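Local coordinates for guanylate kinase (Stenotrophomonas maltophilia, PDB 6WCT), which catalyses the ATP-dependent phosphorylation of GMP to GDP and is thereby thought to be essential for recycling GMP and, indirectly, cGMP, at residues A[24-30]-A[134-139]; A[39-45]-A[192-196]; A[84-88]-A[100-106]. All coordinates share one frame; numbering follows the deposited sequence.

Contact 1: A[24-30]-A[134-139]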
ATOM      1  N   LEU A  24       9.309 -10.063  -1.255  1.00 48.47           N
ATOM      2  CA  LEU A  24       9.477 -10.496   0.121  1.00 45.41           C
ATOM      3  C   LEU A  24       8.623  -9.627   1.030  1.00 44.46           C
ATOM      4  O   LEU A  24       8.688  -8.394   0.961  1.00 47.41           O
ATOM      5  CB  LEU A  24      10.947 -10.426   0.528  1.00 45.65           C
ATOM      6  CG  LEU A  24      11.357 -11.078   1.845  1.00 53.55           C
ATOM      7  CD1 LEU A  24      10.870 -12.543   1.898  1.00 46.14           C
ATOM      8  CD2 LEU A  24      12.874 -11.021   1.985  1.00 41.90           C
ATOM      9  N   TYR A  25       7.795 -10.269   1.833  1.00 42.97           N
ATOM     10  CA  TYR A  25       6.881  -9.620   2.766  1.00 41.61           C
ATOM     11  C   TYR A  25       7.282  -9.969   4.186  1.00 38.78           C
ATOM     12  O   TYR A  25       7.688 -11.103   4.456  1.00 41.11           O
ATOM     13  CB  TYR A  25       5.437 -10.071   2.521  1.00 34.03           C
ATOM     14  CG  TYR A  25       4.927  -9.704   1.154  1.00 42.38           C
ATOM     15  CD1 TYR A  25       4.368  -8.456   0.914  1.00 39.33           C
ATOM     16  CD2 TYR A  25       5.062 -10.578   0.085  1.00 40.42           C
ATOM     17  CE1 TYR A  25       3.902  -8.111  -0.336  1.00 44.18           C
ATOM     18  CE2 TYR A  25       4.609 -10.232  -1.176  1.00 46.15           C
ATOM     19  CZ  TYR A  25       4.027  -8.998  -1.377  1.00 46.55           C
ATOM     20  OH  TYR A  25       3.583  -8.633  -2.630  1.00 54.99           O
ATOM     21  N   ILE A  26       7.205  -8.986   5.088  1.00 34.36           N
ATOM     22  CA  ILE A  26       7.393  -9.231   6.512  1.00 31.50           C
ATOM     23  C   ILE A  26       6.149  -8.754   7.240  1.00 31.78           C
ATOM     24  O   ILE A  26       5.715  -7.615   7.040  1.00 30.85           O
ATOM     25  CB  ILE A  26       8.636  -8.523   7.081  1.00 32.17           C
ATOM     26  CG1 ILE A  26       9.899  -8.980   6.367  1.00 35.51           C
ATOM     27  CG2 ILE A  26       8.769  -8.814   8.578  1.00 28.55           C
ATOM     28  CD1 ILE A  26      11.161  -8.359   6.941  1.00 42.82           C
ATOM     29  N   VAL A  27       5.583  -9.618   8.077  1.00 31.05           N
ATOM     30  CA  VAL A  27       4.492  -9.240   8.972  1.00 36.01           C
ATOM     31  C   VAL A  27       4.980  -9.518  10.392  1.00 33.79           C
ATOM     32  O   VAL A  27       5.251 -10.673  10.749  1.00 32.67           O
ATOM     33  CB  VAL A  27       3.186 -10.003   8.691  1.00 34.11           C
ATOM     34  CG1 VAL A  27       2.120  -9.556   9.678  1.00 33.06           C
ATOM     35  CG2 VAL A  27       2.732  -9.817   7.264  1.00 33.03           C
ATOM     36  N   ALA A  28       5.096  -8.462  11.196  1.00 35.56           N
ATOM     37  CA  ALA A  28       5.566  -8.581  12.561  1.00 32.01           C
ATOM     38  C   ALA A  28       4.465  -8.182  13.528  1.00 35.41           C
ATOM     39  O   ALA A  28       3.612  -7.346  13.221  1.00 35.11           O
ATOM     40  CB  ALA A  28       6.762  -7.699  12.811  1.00 27.91           C
ATOM     41  N   ALA A  29       4.537  -8.741  14.714  1.00 29.44           N
ATOM     42  CA  ALA A  29       3.569  -8.500  15.772  1.00 37.11           C
ATOM     43  C   ALA A  29       4.059  -9.220  17.011  1.00 40.37           C
ATOM     44  O   ALA A  29       4.641 -10.307  16.892  1.00 46.52           O
ATOM     45  CB  ALA A  29       2.185  -9.023  15.382  1.00 27.28           C
ATOM     46  N   PRO A  30       3.820  -8.693  18.207  1.00 36.63           N
ATOM     47  CA  PRO A  30       4.059  -9.511  19.395  1.00 41.61           C
ATOM     48  C   PRO A  30       3.133 -10.712  19.342  1.00 43.81           C
ATOM     49  O   PRO A  30       2.016 -10.629  18.828  1.00 38.15           O
ATOM     50  CB  PRO A  30       3.707  -8.570  20.552  1.00 39.68           C
ATOM     51  CG  PRO A  30       2.690  -7.605  19.954  1.00 40.10           C
ATOM     52  CD  PRO A  30       3.161  -7.413  18.521  1.00 34.31           C
ATOM     53  N   THR A 134      11.713  -4.998   0.424  1.00 49.24           N
ATOM     54  CA  THR A 134      10.824  -5.798   1.257  1.00 50.84           C
ATOM     55  C   THR A 134       9.648  -4.953   1.730  1.00 38.32           C
ATOM     56  O   THR A 134       9.809  -3.796   2.105  1.00 48.47           O
ATOM     57  CB  THR A 134      11.589  -6.362   2.458  1.00 48.89           C
ATOM     58  OG1 THR A 134      12.656  -7.208   2.002  1.00 63.16           O
ATOM     59  CG2 THR A 134      10.697  -7.173   3.324  1.00 36.79           C
ATOM     60  N   VAL A 135       8.453  -5.528   1.701  1.00 50.70           N
ATOM     61  CA  VAL A 135       7.249  -4.856   2.175  1.00 35.82           C
ATOM     62  C   VAL A 135       7.018  -5.316   3.611  1.00 33.41           C
ATOM     63  O   VAL A 135       6.793  -6.504   3.851  1.00 32.21           O
ATOM     64  CB  VAL A 135       6.039  -5.185   1.285  1.00 41.18           C
ATOM     65  CG1 VAL A 135       4.733  -4.597   1.885  1.00 38.59           C
ATOM     66  CG2 VAL A 135       6.259  -4.654  -0.109  1.00 43.03           C
ATOM     67  N   THR A 136       7.044  -4.385   4.570  1.00 31.34           N
ATOM     68  CA  THR A 136       7.006  -4.751   5.988  1.00 34.16           C
ATOM     69  C   THR A 136       5.769  -4.162   6.665  1.00 30.16           C
ATOM     70  O   THR A 136       5.446  -2.992   6.459  1.00 36.64           O
ATOM     71  CB  THR A 136       8.286  -4.307   6.707  1.00 35.32           C
ATOM     72  OG1 THR A 136       8.344  -2.886   6.721  1.00 36.08           O
ATOM     73  CG2 THR A 136       9.567  -4.840   5.973  1.00 32.74           C
ATOM     74  N   VAL A 137       5.080  -4.987   7.458  1.00 28.57           N
ATOM     75  CA  VAL A 137       3.819  -4.637   8.106  1.00 30.04           C
ATOM     76  C   VAL A 137       3.907  -4.965   9.593  1.00 36.99           C
ATOM     77  O   VAL A 137       4.354  -6.052   9.965  1.00 28.82           O
ATOM     78  CB  VAL A 137       2.631  -5.405   7.489  1.00 29.93           C
ATOM     79  CG1 VAL A 137       1.300  -4.961   8.147  1.00 25.40           C
ATOM     80  CG2 VAL A 137       2.613  -5.282   5.947  1.00 31.96           C
ATOM     81  N   PHE A 138       3.425  -4.061  10.448  1.00 32.97           N
ATOM     82  CA  PHE A 138       3.360  -4.351  11.874  1.00 29.23           C
ATOM     83  C   PHE A 138       1.905  -4.409  12.316  1.00 29.81           C
ATOM     84  O   PHE A 138       1.097  -3.554  11.942  1.00 37.79           O
ATOM     85  CB  PHE A 138       4.101  -3.312  12.735  1.00 28.14           C
ATOM     86  CG  PHE A 138       4.537  -3.862  14.075  1.00 32.55           C
ATOM     87  CD1 PHE A 138       3.670  -3.887  15.148  1.00 35.20           C
ATOM     88  CD2 PHE A 138       5.811  -4.384  14.243  1.00 35.10           C
ATOM     89  CE1 PHE A 138       4.069  -4.417  16.364  1.00 37.91           C
ATOM     90  CE2 PHE A 138       6.215  -4.909  15.455  1.00 39.04           C
ATOM     91  CZ  PHE A 138       5.343  -4.928  16.517  1.00 38.37           C
ATOM     92  N   ILE A 139       1.572  -5.421  13.110  1.00 26.61           N
ATOM     93  CA  ILE A 139       0.201  -5.601  13.588  1.00 32.63           C
ATOM     94  C   ILE A 139       0.204  -5.352  15.083  1.00 33.85           C
ATOM     95  O   ILE A 139       0.974  -5.973  15.828  1.00 32.20           O
ATOM     96  CB  ILE A 139      -0.362  -6.983  13.219  1.00 30.45           C
ATOM     97  CG1 ILE A 139      -0.380  -7.123  11.684  1.00 32.89           C
ATOM     98  CG2 ILE A 139      -1.748  -7.173  13.810  1.00 33.03           C
ATOM     99  CD1 ILE A 139      -1.023  -8.385  11.149  1.00 33.56           C
TER

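Contact 2: A[39-45]-A[192-196]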
ATOM      1  N   VAL A  39      -2.498 -13.738   8.996  1.00 36.87           N
ATOM      2  CA  VAL A  39      -1.668 -14.152   7.857  1.00 38.06           C
ATOM      3  C   VAL A  39      -2.239 -15.401   7.183  1.00 39.83           C
ATOM      4  O   VAL A  39      -2.347 -15.472   5.950  1.00 41.90           O
ATOM      5  CB  VAL A  39      -0.216 -14.382   8.321  1.00 43.00           C
ATOM      6  CG1 VAL A  39       0.544 -15.269   7.337  1.00 46.62           C
ATOM      7  CG2 VAL A  39       0.498 -13.065   8.501  1.00 34.23           C
ATOM      8  N   ASN A  40      -2.611 -16.407   7.981  1.00 34.44           N
ATOM      9  CA  ASN A  40      -3.159 -17.632   7.401  1.00 40.10           C
ATOM     10  C   ASN A  40      -4.434 -17.355   6.616  1.00 40.90           C
ATOM     11  O   ASN A  40      -4.640 -17.920   5.532  1.00 41.79           O
ATOM     12  CB  ASN A  40      -3.443 -18.664   8.495  1.00 40.83           C
ATOM     13  CG  ASN A  40      -2.181 -19.156   9.178  1.00 46.40           C
ATOM     14  OD1 ASN A  40      -1.076 -19.028   8.643  1.00 49.40           O
ATOM     15  ND2 ASN A  40      -2.342 -19.749  10.354  1.00 51.81           N
ATOM     16  N   ALA A  41      -5.316 -16.499   7.146  1.00 43.96           N
ATOM     17  CA  ALA A  41      -6.524 -16.167   6.390  1.00 44.51           C
ATOM     18  C   ALA A  41      -6.194 -15.348   5.153  1.00 42.63           C
ATOM     19  O   ALA A  41      -6.860 -15.478   4.121  1.00 46.49           O
ATOM     20  CB  ALA A  41      -7.527 -15.413   7.263  1.00 40.81           C
ATOM     21  N   THR A  42      -5.177 -14.500   5.239  1.00 43.09           N
ATOM     22  CA  THR A  42      -4.786 -13.683   4.093  1.00 42.54           C
ATOM     23  C   THR A  42      -4.184 -14.533   2.977  1.00 45.18           C
ATOM     24  O   THR A  42      -4.508 -14.341   1.800  1.00 47.59           O
ATOM     25  CB  THR A  42      -3.786 -12.629   4.550  1.00 38.69           C
ATOM     26  OG1 THR A  42      -4.402 -11.819   5.557  1.00 40.51           O
ATOM     27  CG2 THR A  42      -3.374 -11.748   3.380  1.00 40.58           C
ATOM     28  N   LEU A  43      -3.304 -15.479   3.332  1.00 46.45           N
ATOM     29  CA  LEU A  43      -2.681 -16.331   2.323  1.00 44.99           C
ATOM     30  C   LEU A  43      -3.679 -17.275   1.675  1.00 43.80           C
ATOM     31  O   LEU A  43      -3.572 -17.545   0.473  1.00 50.15           O
ATOM     32  CB  LEU A  43      -1.519 -17.115   2.930  1.00 43.64           C
ATOM     33  CG  LEU A  43      -0.444 -16.171   3.469  1.00 49.29           C
ATOM     34  CD1 LEU A  43       0.633 -16.910   4.254  1.00 56.12           C
ATOM     35  CD2 LEU A  43       0.137 -15.323   2.361  1.00 46.07           C
ATOM     36  N   ALA A  44      -4.670 -17.761   2.431  1.00 45.33           N
ATOM     37  CA  ALA A  44      -5.711 -18.584   1.825  1.00 47.78           C
ATOM     38  C   ALA A  44      -6.445 -17.807   0.745  1.00 53.59           C
ATOM     39  O   ALA A  44      -6.902 -18.385  -0.251  1.00 61.62           O
ATOM     40  CB  ALA A  44      -6.688 -19.093   2.886  1.00 57.05           C
ATOM     41  N   ARG A  45      -6.631 -16.505   0.964  1.00 51.20           N
ATOM     42  CA  ARG A  45      -7.262 -15.641  -0.027  1.00 57.06           C
ATOM     43  C   ARG A  45      -6.292 -15.235  -1.136  1.00 54.60           C
ATOM     44  O   ARG A  45      -6.726 -14.897  -2.239  1.00 57.00           O
ATOM     45  CB  ARG A  45      -7.846 -14.400   0.654  1.00 56.32           C
ATOM     46  CG  ARG A  45      -8.876 -13.671  -0.196  1.00 71.23           C
ATOM     47  CD  ARG A  45      -9.383 -12.425   0.501  1.00 67.59           C
ATOM     48  NE  ARG A  45     -10.089 -12.755   1.730  1.00 62.27           N
ATOM     49  CZ  ARG A  45     -10.554 -11.848   2.580  1.00 61.18           C
ATOM     50  NH1 ARG A  45     -10.383 -10.558   2.332  1.00 46.51           N
ATOM     51  NH2 ARG A  45     -11.185 -12.238   3.678  1.00 71.58           N
ATOM     52  N   VAL A 192      -7.844  -8.728   8.080  1.00 33.58           N
ATOM     53  CA  VAL A 192      -7.546  -9.578   6.930  1.00 37.73           C
ATOM     54  C   VAL A 192      -7.720  -8.792   5.636  1.00 42.01           C
ATOM     55  O   VAL A 192      -6.838  -8.790   4.767  1.00 39.12           O
ATOM     56  CB  VAL A 192      -8.430 -10.843   6.962  1.00 37.52           C
ATOM     57  CG1 VAL A 192      -8.227 -11.706   5.726  1.00 37.34           C
ATOM     58  CG2 VAL A 192      -8.115 -11.667   8.211  1.00 39.46           C
ATOM     59  N   ASP A 193      -8.843  -8.078   5.506  1.00 41.09           N
ATOM     60  CA  ASP A 193      -9.040  -7.222   4.337  1.00 43.82           C
ATOM     61  C   ASP A 193      -7.888  -6.242   4.170  1.00 38.72           C
ATOM     62  O   ASP A 193      -7.444  -5.977   3.045  1.00 40.33           O
ATOM     63  CB  ASP A 193     -10.337  -6.430   4.461  1.00 35.45           C
ATOM     64  CG  ASP A 193     -11.563  -7.290   4.366  1.00 46.86           C
ATOM     65  OD1 ASP A 193     -11.464  -8.444   3.895  1.00 49.79           O
ATOM     66  OD2 ASP A 193     -12.631  -6.785   4.753  1.00 52.22           O
ATOM     67  N   GLU A 194      -7.424  -5.662   5.279  1.00 41.28           N
ATOM     68  CA  GLU A 194      -6.385  -4.639   5.214  1.00 34.50           C
ATOM     69  C   GLU A 194      -5.042  -5.236   4.817  1.00 39.34           C
ATOM     70  O   GLU A 194      -4.304  -4.648   4.023  1.00 33.79           O
ATOM     71  CB  GLU A 194      -6.306  -3.911   6.563  1.00 33.83           C
ATOM     72  CG  GLU A 194      -7.608  -3.124   6.880  1.00 33.31           C
ATOM     73  CD  GLU A 194      -7.537  -2.267   8.146  1.00 37.96           C
ATOM     74  OE1 GLU A 194      -6.710  -2.555   9.037  1.00 35.72           O
ATOM     75  OE2 GLU A 194      -8.319  -1.292   8.242  1.00 39.35           O
ATOM     76  N   LEU A 195      -4.696  -6.397   5.362  1.00 39.24           N
ATOM     77  CA  LEU A 195      -3.455  -7.026   4.934  1.00 38.48           C
ATOM     78  C   LEU A 195      -3.555  -7.442   3.468  1.00 39.13           C
ATOM     79  O   LEU A 195      -2.573  -7.353   2.723  1.00 35.00           O
ATOM     80  CB  LEU A 195      -3.116  -8.209   5.843  1.00 27.18           C
ATOM     81  CG  LEU A 195      -1.731  -8.833   5.651  1.00 32.19           C
ATOM     82  CD1 LEU A 195      -0.645  -7.818   5.887  1.00 27.82           C
ATOM     83  CD2 LEU A 195      -1.520 -10.090   6.475  1.00 27.40           C
ATOM     84  N   CYS A 196      -4.730  -7.903   3.030  1.00 34.80           N
ATOM     85  CA  CYS A 196      -4.889  -8.211   1.610  1.00 42.46           C
ATOM     86  C   CYS A 196      -4.719  -6.963   0.744  1.00 43.35           C
ATOM     87  O   CYS A 196      -4.095  -7.026  -0.319  1.00 35.02           O
ATOM     88  CB  CYS A 196      -6.246  -8.868   1.343  1.00 42.97           C
ATOM     89  SG  CYS A 196      -6.422 -10.548   2.005  1.00 50.19           S
TER
HETATM   90  O   HOH W   1     -11.933 -10.866   5.684  1.00 52.88           O

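Contact 3: A[84-88]-A[100-106]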
ATOM      1  N   ALA A  84      27.212 -22.910  10.331  1.00 76.43           N
ATOM      2  CA  ALA A  84      27.219 -23.444   8.976  1.00 76.66           C
ATOM      3  C   ALA A  84      26.694 -22.458   7.942  1.00 82.43           C
ATOM      4  O   ALA A  84      26.740 -22.769   6.747  1.00 83.60           O
ATOM      5  CB  ALA A  84      26.381 -24.720   8.907  1.00 70.27           C
ATOM      6  N   GLY A  85      26.200 -21.294   8.362  1.00 80.13           N
ATOM      7  CA  GLY A  85      25.619 -20.340   7.434  1.00 80.70           C
ATOM      8  C   GLY A  85      24.262 -20.720   6.882  1.00 77.79           C
ATOM      9  O   GLY A  85      23.920 -20.319   5.765  1.00 86.51           O
ATOM     10  N   ASP A  86      23.479 -21.494   7.629  1.00 70.90           N
ATOM     11  CA  ASP A  86      22.182 -21.955   7.141  1.00 69.61           C
ATOM     12  C   ASP A  86      21.085 -20.889   7.195  1.00 61.04           C
ATOM     13  O   ASP A  86      20.063 -21.041   6.521  1.00 59.58           O
ATOM     14  CB  ASP A  86      21.723 -23.170   7.959  1.00 70.43           C
ATOM     15  CG  ASP A  86      22.673 -24.365   7.833  1.00 79.87           C
ATOM     16  OD1 ASP A  86      23.336 -24.506   6.783  1.00 78.40           O
ATOM     17  OD2 ASP A  86      22.767 -25.155   8.796  1.00 78.20           O
ATOM     18  N   PHE A  87      21.258 -19.811   7.954  1.00 60.36           N
ATOM     19  CA  PHE A  87      20.158 -18.877   8.186  1.00 64.87           C
ATOM     20  C   PHE A  87      20.242 -17.635   7.302  1.00 62.77           C
ATOM     21  O   PHE A  87      21.271 -16.951   7.267  1.00 55.63           O
ATOM     22  CB  PHE A  87      20.104 -18.477   9.657  1.00 63.43           C
ATOM     23  CG  PHE A  87      19.652 -19.588  10.542  1.00 61.78           C
ATOM     24  CD1 PHE A  87      18.391 -20.136  10.398  1.00 54.46           C
ATOM     25  CD2 PHE A  87      20.505 -20.105  11.506  1.00 66.17           C
ATOM     26  CE1 PHE A  87      17.981 -21.170  11.206  1.00 56.02           C
ATOM     27  CE2 PHE A  87      20.105 -21.136  12.315  1.00 64.01           C
ATOM     28  CZ  PHE A  87      18.840 -21.679  12.164  1.00 55.86           C
ATOM     29  N   PHE A  88      19.136 -17.344   6.613  1.00 55.87           N
ATOM     30  CA  PHE A  88      18.976 -16.077   5.903  1.00 58.45           C
ATOM     31  C   PHE A  88      19.055 -14.895   6.868  1.00 62.09           C
ATOM     32  O   PHE A  88      19.754 -13.906   6.616  1.00 68.61           O
ATOM     33  CB  PHE A  88      17.636 -16.115   5.158  1.00 52.86           C
ATOM     34  CG  PHE A  88      17.302 -14.871   4.390  1.00 65.61           C
ATOM     35  CD1 PHE A  88      18.008 -14.522   3.254  1.00 76.11           C
ATOM     36  CD2 PHE A  88      16.223 -14.084   4.775  1.00 66.50           C
ATOM     37  CE1 PHE A  88      17.675 -13.378   2.541  1.00 77.72           C
ATOM     38  CE2 PHE A  88      15.879 -12.945   4.066  1.00 68.70           C
ATOM     39  CZ  PHE A  88      16.606 -12.589   2.947  1.00 68.65           C
ATOM     40  N   THR A 100      15.148 -17.796  10.075  1.00 44.96           N
ATOM     41  CA  THR A 100      14.622 -18.172   8.772  1.00 39.43           C
ATOM     42  C   THR A 100      15.734 -18.888   8.024  1.00 46.66           C
ATOM     43  O   THR A 100      16.789 -18.296   7.771  1.00 47.93           O
ATOM     44  CB  THR A 100      14.188 -16.942   7.975  1.00 42.27           C
ATOM     45  OG1 THR A 100      13.182 -16.217   8.688  1.00 39.54           O
ATOM     46  CG2 THR A 100      13.657 -17.358   6.625  1.00 43.67           C
ATOM     47  N   ALA A 101      15.507 -20.154   7.678  1.00 50.21           N
ATOM     48  CA  ALA A 101      16.519 -20.899   6.947  1.00 51.14           C
ATOM     49  C   ALA A 101      16.675 -20.324   5.552  1.00 53.83           C
ATOM     50  O   ALA A 101      15.693 -19.946   4.903  1.00 55.29           O
ATOM     51  CB  ALA A 101      16.165 -22.386   6.850  1.00 47.56           C
ATOM     52  N   ARG A 102      17.931 -20.267   5.101  1.00 54.26           N
ATOM     53  CA  ARG A 102      18.242 -19.801   3.761  1.00 51.09           C
ATOM     54  C   ARG A 102      17.405 -20.533   2.724  1.00 58.91           C
ATOM     55  O   ARG A 102      16.854 -19.915   1.808  1.00 61.47           O
ATOM     56  CB  ARG A 102      19.732 -20.029   3.496  1.00 65.53           C
ATOM     57  CG  ARG A 102      20.387 -19.011   2.612  1.00 76.11           C
ATOM     58  CD  ARG A 102      21.909 -19.173   2.608  1.00 86.03           C
ATOM     59  NE  ARG A 102      22.520 -18.723   3.855  1.00 88.80           N
ATOM     60  CZ  ARG A 102      22.678 -17.450   4.200  1.00 90.63           C
ATOM     61  NH1 ARG A 102      22.265 -16.483   3.394  1.00 96.21           N
ATOM     62  NH2 ARG A 102      23.247 -17.142   5.359  1.00 89.59           N
ATOM     63  N   GLN A 103      17.277 -21.855   2.875  1.00 63.37           N
ATOM     64  CA  GLN A 103      16.519 -22.703   1.960  1.00 61.99           C
ATOM     65  C   GLN A 103      15.029 -22.374   1.925  1.00 59.35           C
ATOM     66  O   GLN A 103      14.324 -22.890   1.051  1.00 59.27           O
ATOM     67  CB  GLN A 103      16.718 -24.179   2.335  1.00 55.79           C
ATOM     68  N   SER A 104      14.518 -21.582   2.871  1.00 60.36           N
ATOM     69  CA  SER A 104      13.096 -21.246   2.879  1.00 65.69           C
ATOM     70  C   SER A 104      12.753 -19.984   2.095  1.00 65.73           C
ATOM     71  O   SER A 104      11.569 -19.733   1.846  1.00 59.07           O
ATOM     72  CB  SER A 104      12.596 -21.051   4.317  1.00 65.75           C
ATOM     73  OG  SER A 104      12.757 -22.218   5.095  1.00 72.31           O
ATOM     74  N   VAL A 105      13.745 -19.202   1.669  1.00 64.44           N
ATOM     75  CA  VAL A 105      13.473 -17.873   1.130  1.00 63.95           C
ATOM     76  C   VAL A 105      14.229 -17.643  -0.166  1.00 69.05           C
ATOM     77  O   VAL A 105      13.627 -17.345  -1.205  1.00 61.51           O
ATOM     78  CB  VAL A 105      13.830 -16.774   2.147  1.00 61.48           C
ATOM     79  CG1 VAL A 105      13.708 -15.395   1.509  1.00 70.00           C
ATOM     80  CG2 VAL A 105      12.915 -16.854   3.311  1.00 64.25           C
ATOM     81  N   GLU A 106      15.559 -17.730  -0.092  1.00 75.56           N
ATOM     82  CA  GLU A 106      16.400 -17.317  -1.215  1.00 75.56           C
ATOM     83  C   GLU A 106      16.102 -18.073  -2.503  1.00 79.34           C
ATOM     84  O   GLU A 106      15.993 -17.421  -3.555  1.00 87.12           O
ATOM     85  CB  GLU A 106      17.875 -17.433  -0.815  1.00 85.22           C
ATOM     86  CG  GLU A 106      18.325 -16.429   0.248  1.00 88.48           C
ATOM     87  CD  GLU A 106      19.822 -16.494   0.517  1.00 92.60           C
ATOM     88  OE1 GLU A 106      20.477 -17.416  -0.006  1.00 97.26           O
ATOM     89  OE2 GLU A 106      20.345 -15.629   1.250  1.00 94.08           O
TER
HETATM   90  O   HOH W   2      21.846 -13.758   3.817  1.00 68.88           O

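Contact 1: A[24-30]-A[134-139]
The ring of F138 turns one face to A28 and A29: A28 O lies 3.7 Å from the plane of the F138 ring, toward the rim, and A29 CA sits over the same face, while CD2 of F138 meets A28 CB at 3.7 Å. With its CG anti to the backbone N (chi1 -156°), the ring swings toward strand 24-28, where P30 crosses it at about a right angle and brings CD to 3.8 Å from F138 CE1. On this side of the sheet I26 and T136 also lie side by side, pointing the same way, and I26 CG1 reaches obliquely to T134 CG2 at 3.6 Å; T136 OG1 is hydrogen-bonded to the backbone N of D180. The two strands are neighbours in the five-stranded parallel sheet of the P-loop kinase core, and five backbone hydrogen bonds, such as I26 N to V135 O at 2.8 Å, join them. A29 and P30 leave strand 24-28 as the start of the P-loop, and A29 belongs to the GMP site. On the other side Y25 runs alongside V135, its CD1 3.7 Å from V135 CB, and its hydroxyl bonds to S202 of helix 188-203. Farther along, V27 CG1 meets I139 CD1 at 3.7 Å; the I139 branch arrives because CG1 stands opposite the carbonyl carbon (chi1 -61°), which carries the side chain back along the strand.

Contact 2: A[39-45]-A[192-196]
T42 fits between V192, L195 and C196 where segments 39-45 and 192-196, of helices 35-45 and 188-203, cross at -56° with axes 9.1 Å apart. This is the close-packed part. T42 and L195 meet at about a right angle, with CD2 of L195 3.5 Å from T42 OG1, and the methyl CG2 of T42 faces C196 SG at 3.6 Å. The T42 hydroxyl itself bonds back to I38 O one turn earlier. Beside it A41 CB rests on V192 CG2 at 3.9 Å, and on the inner flank V39 CG2 touches L195 CD2 more loosely, near L116 of strand 114-117. Toward solvent the packing gives way to charge. R45 bends at chi3 (-64°), laying one guanidinium face over V192 CG1, and its NH1 donates to D193 OD1 at 2.8 Å in a nearly straight salt bridge. That oxygen lies in the guanidinium plane, although the carboxylate is turned 52° from it. The in-plane bond from NH1 to OD1, together with V192 CG1 against one face, should hold the guanidinium in its orientation, while the exposed setting probably weakens the electrostatic gain of the pair.

Contact 3: A[84-88]-A[100-106]
R102 grips G85 O side-on with two nitrogens: NE donates at 2.9 Å and NH2 at 3.3 Å, both from the same face of the carbonyl. G85 O lies near the guanidinium plane, whereas the F87 carbonyl carbon sits over one face of that group. The backbone reinforces the grip, R102 N donating to D86 O at 2.7 Å and F88 N to T100 O at 2.8 Å. With chi1 at 179° the F88 ring stands beside its own carbonyl carbon, toward V105 and E106. V105 CG1 stands over one ring face, 4.2 Å from the centroid and 13° off the normal, a CH-pi contact; E106 OE2 comes to the ring edge 3.3 Å from F88 CD1, with the carboxylate almost perpendicular to the ring. In a second shell, E106 OE2 forms a salt bridge, with a weak hydrogen bond, to R102 NH1, and a water bound by NH1 gives a weak bond to F88 O. G85 closes helix 75-83 with a Schellman motif, and V105 is the N-cap of helix 106-110. Between these helix ends F87 pairs antiparallel with A101 at the base of the hairpin 87-93/96-101, its ring stacked on F78 of helix 75-83, while F88 packs against V127 and L130 of helix 121-130.

In the fold
Contact 1 lies in the middle of the five-stranded parallel sheet, about 5 Å from the centre of the chain. Contact 2, its centre about 13 Å from that of contact 1, packs helices 35-45 and 188-203 on one side of that sheet, with V27 and V137 touching V39 and L195. Contact 3 is about 18 Å from contact 1, centre to centre, at the base of the hairpin in the four-stranded mixed sheet; L24 meets F88 and V105 there. Contacts 2 and 3 do not touch, their centres about 25 Å apart. In sequence, contact 3 is nested within the loops closed by both others, whose segments alternate. The core strands thus connect helix 35-45, whose first residues belong to the nucleotide site, with the hairpin bearing T100, which touches GMP.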